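Local atomic coordinates of possible substrate binding protein of ABC transporter system (PDB entry 3N0X), a protein that probably captures branched-chain amino acids or related small ligands in the periplasm and delivers them to an ABC transporter for uptake. Residues Tyr177-Thr180 and Thr181-Asp184; Ile265-Trp268 and Leu269-His273. All blocks are in the same frame, centred on the assembly; numbering follows the deposited sequence.

Contact 1 of 2, residues Tyr177-Thr180 and Thr181-Asp184; sequences YVPT and TTTD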
ATOM      1  N   TYR A 177      15.324 -18.115  -0.823  1.00 15.04           N
ATOM      2  CA  TYR A 177      14.431 -17.863  -1.966  1.00 15.62           C
ATOM      3  C   TYR A 177      13.995 -19.190  -2.536  1.00 15.64           C
ATOM      4  O   TYR A 177      14.834 -19.991  -2.902  1.00 18.59           O
ATOM      5  CB  TYR A 177      15.127 -17.025  -3.045  1.00 15.70           C
ATOM      6  CG  TYR A 177      15.567 -15.683  -2.559  1.00 15.08           C
ATOM      7  CD1 TYR A 177      14.669 -14.636  -2.430  1.00 14.19           C
ATOM      8  CD2 TYR A 177      16.888 -15.473  -2.138  1.00 14.45           C
ATOM      9  CE1 TYR A 177      15.060 -13.404  -1.945  1.00 15.72           C
ATOM     10  CE2 TYR A 177      17.287 -14.240  -1.604  1.00 18.09           C
ATOM     11  CZ  TYR A 177      16.364 -13.211  -1.523  1.00 16.42           C
ATOM     12  OH  TYR A 177      16.745 -11.968  -0.997  1.00 17.19           O
ATOM     13  N   VAL A 178      12.690 -19.415  -2.577  1.00 14.62           N
ATOM     14  CA  VAL A 178      12.161 -20.704  -3.028  1.00 14.98           C
ATOM     15  C   VAL A 178      11.237 -20.478  -4.205  1.00 15.52           C
ATOM     16  O   VAL A 178      10.758 -19.363  -4.430  1.00 17.86           O
ATOM     17  CB  VAL A 178      11.424 -21.442  -1.874  1.00 15.62           C
ATOM     18  CG1 VAL A 178      12.386 -21.656  -0.697  1.00 17.32           C
ATOM     19  CG2 VAL A 178      10.177 -20.692  -1.435  1.00 16.73           C
ATOM     20  N   PRO A 179      11.001 -21.544  -4.972  1.00 18.86           N
ATOM     21  CA  PRO A 179      10.131 -21.366  -6.130  1.00 21.24           C
ATOM     22  C   PRO A 179       8.786 -20.753  -5.759  1.00 22.21           C
ATOM     23  O   PRO A 179       8.219 -21.009  -4.683  1.00 19.90           O
ATOM     24  CB  PRO A 179      10.031 -22.786  -6.695  1.00 20.99           C
ATOM     25  CG  PRO A 179      11.308 -23.442  -6.325  1.00 19.90           C
ATOM     26  CD  PRO A 179      11.683 -22.838  -4.962  1.00 21.81           C
ATOM     27  N   THR A 180       8.266 -19.906  -6.638  1.00 22.94           N
ATOM     28  CA  THR A 180       7.028 -19.178  -6.376  0.60 23.27           C
ATOM     29  C   THR A 180       5.868 -20.086  -6.007  1.00 24.22           C
ATOM     30  O   THR A 180       5.004 -19.689  -5.250  1.00 26.02           O
ATOM     31  CB  THR A 180       6.557 -18.353  -7.599  0.60 24.11           C
ATOM     32  OG1 THR A 180       6.575 -19.190  -8.766  0.60 18.21           O
ATOM     33  CG2 THR A 180       7.444 -17.124  -7.804  0.60 24.07           C
ATOM     34  N   THR A 181       5.884 -21.297  -6.555  1.00 24.75           N
ATOM     35  CA  THR A 181       4.866 -22.315  -6.388  1.00 27.07           C
ATOM     36  C   THR A 181       5.042 -23.248  -5.186  1.00 25.85           C
ATOM     37  O   THR A 181       4.375 -24.288  -5.085  1.00 25.08           O
ATOM     38  CB  THR A 181       4.886 -23.235  -7.651  1.00 27.41           C
ATOM     39  OG1 THR A 181       6.219 -23.767  -7.845  1.00 29.26           O
ATOM     40  CG2 THR A 181       4.458 -22.427  -8.873  1.00 33.99           C
ATOM     41  N   THR A 182       5.971 -22.924  -4.292  1.00 23.00           N
ATOM     42  CA  THR A 182       6.276 -23.811  -3.164  1.00 22.74           C
ATOM     43  C   THR A 182       5.051 -23.906  -2.240  1.00 22.24           C
ATOM     44  O   THR A 182       4.407 -22.900  -1.955  1.00 26.09           O
ATOM     45  CB  THR A 182       7.500 -23.283  -2.372  1.00 20.44           C
ATOM     46  OG1 THR A 182       8.678 -23.346  -3.200  1.00 19.44           O
ATOM     47  CG2 THR A 182       7.733 -24.125  -1.109  1.00 19.28           C
ATOM     48  N   THR A 183       4.732 -25.127  -1.849  1.00 24.19           N
ATOM     49  CA  THR A 183       3.680 -25.382  -0.869  1.00 26.06           C
ATOM     50  C   THR A 183       4.141 -26.260   0.298  1.00 27.47           C
ATOM     51  O   THR A 183       3.425 -26.351   1.305  1.00 28.33           O
ATOM     52  CB  THR A 183       2.463 -26.079  -1.516  1.00 28.25           C
ATOM     53  OG1 THR A 183       2.902 -27.290  -2.120  1.00 27.75           O
ATOM     54  CG2 THR A 183       1.803 -25.155  -2.560  1.00 30.19           C
ATOM     55  N   ASP A 184       5.294 -26.916   0.157  1.00 26.92           N
ATOM     56  CA  ASP A 184       5.878 -27.707   1.226  1.00 27.95           C
ATOM     57  C   ASP A 184       7.122 -26.982   1.713  1.00 25.20           C
ATOM     58  O   ASP A 184       8.106 -26.892   0.977  1.00 24.64           O
ATOM     59  CB  ASP A 184       6.269 -29.096   0.746  1.00 28.84           C
ATOM     60  CG  ASP A 184       6.741 -30.014   1.878  1.00 34.90           C
ATOM     61  OD1 ASP A 184       7.420 -29.567   2.831  1.00 30.29           O
ATOM     62  OD2 ASP A 184       6.446 -31.232   1.806  1.00 43.64           O
TER
HETATM   63  O   HOH W   1       3.100 -21.097  -3.445  1.00 42.91           O
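Thr182 folds back over the turn that Pro179 begins, and its hydroxyl donates a hydrogen bond to the proline carbonyl, OG1 of Thr182 lying 2.8 Å from O of Pro179. The same oxygen takes the backbone N-H of Thr182, with N of Thr182 at 3.0 Å from O of Pro179 and an N-H...O angle of 151°. The two donors arrive differently: the hydroxyl is tilted 20° from the carbonyl plane, whereas the amide sits well above it. One residue thus grips a single acceptor with both backbone and side chain. The rotation of Thr182 makes this possible, for chi1 of -66° sets OG1 beside its own backbone N and turns CG2 away to the position anti to that nitrogen.

The hydroxyl also stands over one face of the pyrrolidine ring, 3.5 Å from CD of Pro179. From the strand end comes Val178, whose side chain meets that of Thr182 at about a right angle; its CG2 methyl stands 3.8 Å from CB of Thr182. Beyond the bend, one water is hydrogen-bonded to the carbonyl oxygens of Thr180 and Thr182. Val178 is buried against Leu147 and Trp209, while the turn itself faces the surface. Pro179 to Thr182 form a type I beta turn, here closing the edge strand 171-178 of a parallel sheet and leading into helix 186-196, a strand-to-helix connection of the alpha/beta periplasmic binding protein fold.

Contact 2 of 2, residues Ile265-Trp268 and Leu269-His273; sequences INEW and LVTEH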
ATOM      1  N   ILE A 265     -10.049  12.609  10.381  1.00 15.33           N
ATOM      2  CA  ILE A 265     -10.457  12.073   9.110  1.00 14.26           C
ATOM      3  C   ILE A 265     -10.763  10.612   9.281  1.00 11.96           C
ATOM      4  O   ILE A 265     -11.820  10.158   8.843  1.00 13.57           O
ATOM      5  CB  ILE A 265      -9.385  12.284   8.039  1.00 14.24           C
ATOM      6  CG1 ILE A 265      -9.173  13.796   7.847  1.00 20.52           C
ATOM      7  CG2 ILE A 265      -9.808  11.629   6.773  1.00 14.42           C
ATOM      8  CD1 ILE A 265      -8.420  14.165   6.542  1.00 20.83           C
ATOM      9  N   ASN A 266      -9.827   9.855   9.830  1.00 11.57           N
ATOM     10  CA  ASN A 266     -10.072   8.430  10.027  1.00 11.46           C
ATOM     11  C   ASN A 266     -11.256   8.157  10.966  1.00 14.37           C
ATOM     12  O   ASN A 266     -12.003   7.205  10.784  1.00 15.41           O
ATOM     13  CB  ASN A 266      -8.838   7.660  10.499  1.00 11.45           C
ATOM     14  CG  ASN A 266      -8.977   6.177  10.240  1.00 12.71           C
ATOM     15  OD1 ASN A 266      -9.293   5.772   9.105  1.00 12.54           O
ATOM     16  ND2 ASN A 266      -8.736   5.362  11.275  1.00 12.30           N
ATOM     17  N   GLU A 267     -11.403   9.003  11.984  1.00 14.96           N
ATOM     18  CA  GLU A 267     -12.534   8.881  12.908  1.00 15.35           C
ATOM     19  C   GLU A 267     -13.860   8.950  12.162  1.00 14.34           C
ATOM     20  O   GLU A 267     -14.721   8.083  12.337  1.00 16.02           O
ATOM     21  CB  GLU A 267     -12.431   9.954  14.011  1.00 16.54           C
ATOM     22  CG  GLU A 267     -13.663  10.160  14.882  1.00 26.87           C
ATOM     23  CD  GLU A 267     -13.851   9.135  15.962  1.00 38.56           C
ATOM     24  OE1 GLU A 267     -12.991   8.229  16.118  1.00 41.22           O
ATOM     25  OE2 GLU A 267     -14.900   9.256  16.665  1.00 43.26           O
ATOM     26  N   TRP A 268     -13.999   9.954  11.308  1.00 13.99           N
ATOM     27  CA  TRP A 268     -15.208  10.110  10.495  1.00 14.88           C
ATOM     28  C   TRP A 268     -15.387   8.920   9.541  1.00 14.26           C
ATOM     29  O   TRP A 268     -16.466   8.322   9.437  1.00 14.35           O
ATOM     30  CB  TRP A 268     -15.169  11.450   9.731  1.00 14.36           C
ATOM     31  CG  TRP A 268     -16.409  11.656   8.927  1.00 12.87           C
ATOM     32  CD1 TRP A 268     -17.617  12.119   9.385  1.00 16.08           C
ATOM     33  CD2 TRP A 268     -16.584  11.404   7.537  1.00 11.87           C
ATOM     34  NE1 TRP A 268     -18.533  12.145   8.367  1.00 18.82           N
ATOM     35  CE2 TRP A 268     -17.925  11.717   7.213  1.00 16.91           C
ATOM     36  CE3 TRP A 268     -15.752  10.913   6.536  1.00 15.38           C
ATOM     37  CZ2 TRP A 268     -18.440  11.562   5.929  1.00 18.80           C
ATOM     38  CZ3 TRP A 268     -16.268  10.765   5.251  1.00 15.79           C
ATOM     39  CH2 TRP A 268     -17.591  11.100   4.956  1.00 15.41           C
ATOM     40  N   LEU A 269     -14.311   8.556   8.868  1.00 13.14           N
ATOM     41  CA  LEU A 269     -14.367   7.474   7.884  1.00 11.88           C
ATOM     42  C   LEU A 269     -14.821   6.169   8.536  1.00 12.42           C
ATOM     43  O   LEU A 269     -15.732   5.517   8.016  1.00 13.65           O
ATOM     44  CB  LEU A 269     -13.015   7.306   7.225  1.00 11.68           C
ATOM     45  CG  LEU A 269     -12.937   6.060   6.304  1.00 10.42           C
ATOM     46  CD1 LEU A 269     -13.908   6.092   5.145  1.00 12.39           C
ATOM     47  CD2 LEU A 269     -11.490   5.944   5.790  1.00 12.83           C
ATOM     48  N   VAL A 270     -14.209   5.821   9.656  1.00 12.25           N
ATOM     49  CA  VAL A 270     -14.542   4.585  10.347  1.00 12.60           C
ATOM     50  C   VAL A 270     -16.001   4.607  10.820  1.00 14.01           C
ATOM     51  O   VAL A 270     -16.778   3.660  10.600  1.00 15.39           O
ATOM     52  CB  VAL A 270     -13.553   4.255  11.478  1.00 12.62           C
ATOM     53  CG1 VAL A 270     -14.120   3.042  12.278  1.00 15.11           C
ATOM     54  CG2 VAL A 270     -12.175   3.940  10.904  1.00 13.13           C
ATOM     55  N   THR A 271     -16.409   5.687  11.464  1.00 13.99           N
ATOM     56  CA  THR A 271     -17.755   5.763  12.005  1.00 15.52           C
ATOM     57  C   THR A 271     -18.820   5.724  10.922  1.00 15.40           C
ATOM     58  O   THR A 271     -19.813   4.959  10.994  1.00 16.52           O
ATOM     59  CB  THR A 271     -17.893   7.015  12.841  1.00 17.74           C
ATOM     60  OG1 THR A 271     -16.988   6.923  13.949  1.00 21.53           O
ATOM     61  CG2 THR A 271     -19.325   7.172  13.371  1.00 20.50           C
ATOM     62  N   GLU A 272     -18.607   6.499   9.866  1.00 14.65           N
ATOM     63  CA  GLU A 272     -19.599   6.580   8.813  0.60 15.31           C
ATOM     64  C   GLU A 272     -19.627   5.333   7.956  1.00 15.51           C
ATOM     65  O   GLU A 272     -20.674   4.918   7.487  1.00 15.72           O
ATOM     66  CB  GLU A 272     -19.334   7.827   7.972  0.60 17.22           C
ATOM     67  CG  GLU A 272     -20.497   8.232   7.145  0.60 22.35           C
ATOM     68  CD  GLU A 272     -21.780   8.544   7.942  0.60 13.42           C
ATOM     69  OE1 GLU A 272     -21.715   9.201   9.003  0.60 29.80           O
ATOM     70  OE2 GLU A 272     -22.846   8.134   7.471  0.60 24.78           O
ATOM     71  N   HIS A 273     -18.459   4.736   7.730  1.00 14.73           N
ATOM     72  CA  HIS A 273     -18.385   3.502   6.952  1.00 14.19           C
ATOM     73  C   HIS A 273     -19.131   2.407   7.691  1.00 16.58           C
ATOM     74  O   HIS A 273     -19.877   1.626   7.091  1.00 15.62           O
ATOM     75  CB  HIS A 273     -16.925   3.118   6.681  1.00 13.62           C
ATOM     76  CG  HIS A 273     -16.739   2.111   5.579  1.00 13.99           C
ATOM     77  ND1 HIS A 273     -16.951   0.759   5.763  1.00 14.70           N
ATOM     78  CD2 HIS A 273     -16.363   2.258   4.277  1.00 13.18           C
ATOM     79  CE1 HIS A 273     -16.692   0.117   4.635  1.00 17.30           C
ATOM     80  NE2 HIS A 273     -16.332   0.994   3.713  1.00 15.70           N
TER
HETATM   81  O   HOH W   2     -17.104   9.194  15.416  1.00 32.17           O
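Trp268 and Glu272 are one turn apart on the alpha-helix 264-277, joined by an i to i+4 backbone bond in which N of Glu272 lies 2.8 Å from O of Trp268, nearly in line with the C=O. The indole leaves the helix with CG anti to the backbone N (chi1 -178°), and over one of its faces, toward the rim, sits CB of Glu272. In the conformer described, CG of Glu272 is 4.1 Å from CZ2 of Trp268, the glutamate chain bends at chi2 (59°), and its carboxylate, whose OE2 forms a salt bridge with Arg276, is turned 28° from the indole plane. The ring also meets Tyr34 and Phe289, from helices 18-35 and 283-302. Replacing Trp268 by an alanine would probably open a gap beside Tyr34 and Phe289 and leave CB and CG of Glu272 without the indole they pack on.

On another side of the helix, CG2 of Val270 packs against the amide of Asn266, 3.7 Å from ND2 of Asn266. That buried amide is held by Tyr256 through OD1 and by the carbonyls of Tyr258 and Pro261 through ND2. At the exposed surface, the bent chain of Glu267 brings its carboxylate back toward Thr271, and a water joins them: it donates to OE2 of Glu267 at 2.5 Å and is hydrogen-bonded to OG1 of Thr271 at 2.7 Å.

Along the chain, contact 1 closes before contact 2 opens, and the two lie on opposite sides of the molecule's centre, with centres about 40 Å apart and nearest atoms about 31 Å apart. Contact 1 belongs to the region built on the four-stranded parallel sheet, between edge strand 171-178 and helix 186-196. Contact 2 lies within helix 264-277, which packs on helix 283-302 and on helix 18-35, which follows strand 5-11 of the mixed sheet. The contacts therefore sit on different halves of the fold. In this family two such alpha/beta lobes typically close around a ligand; at this distance neither contact touches the other, and each is local to its own lobe.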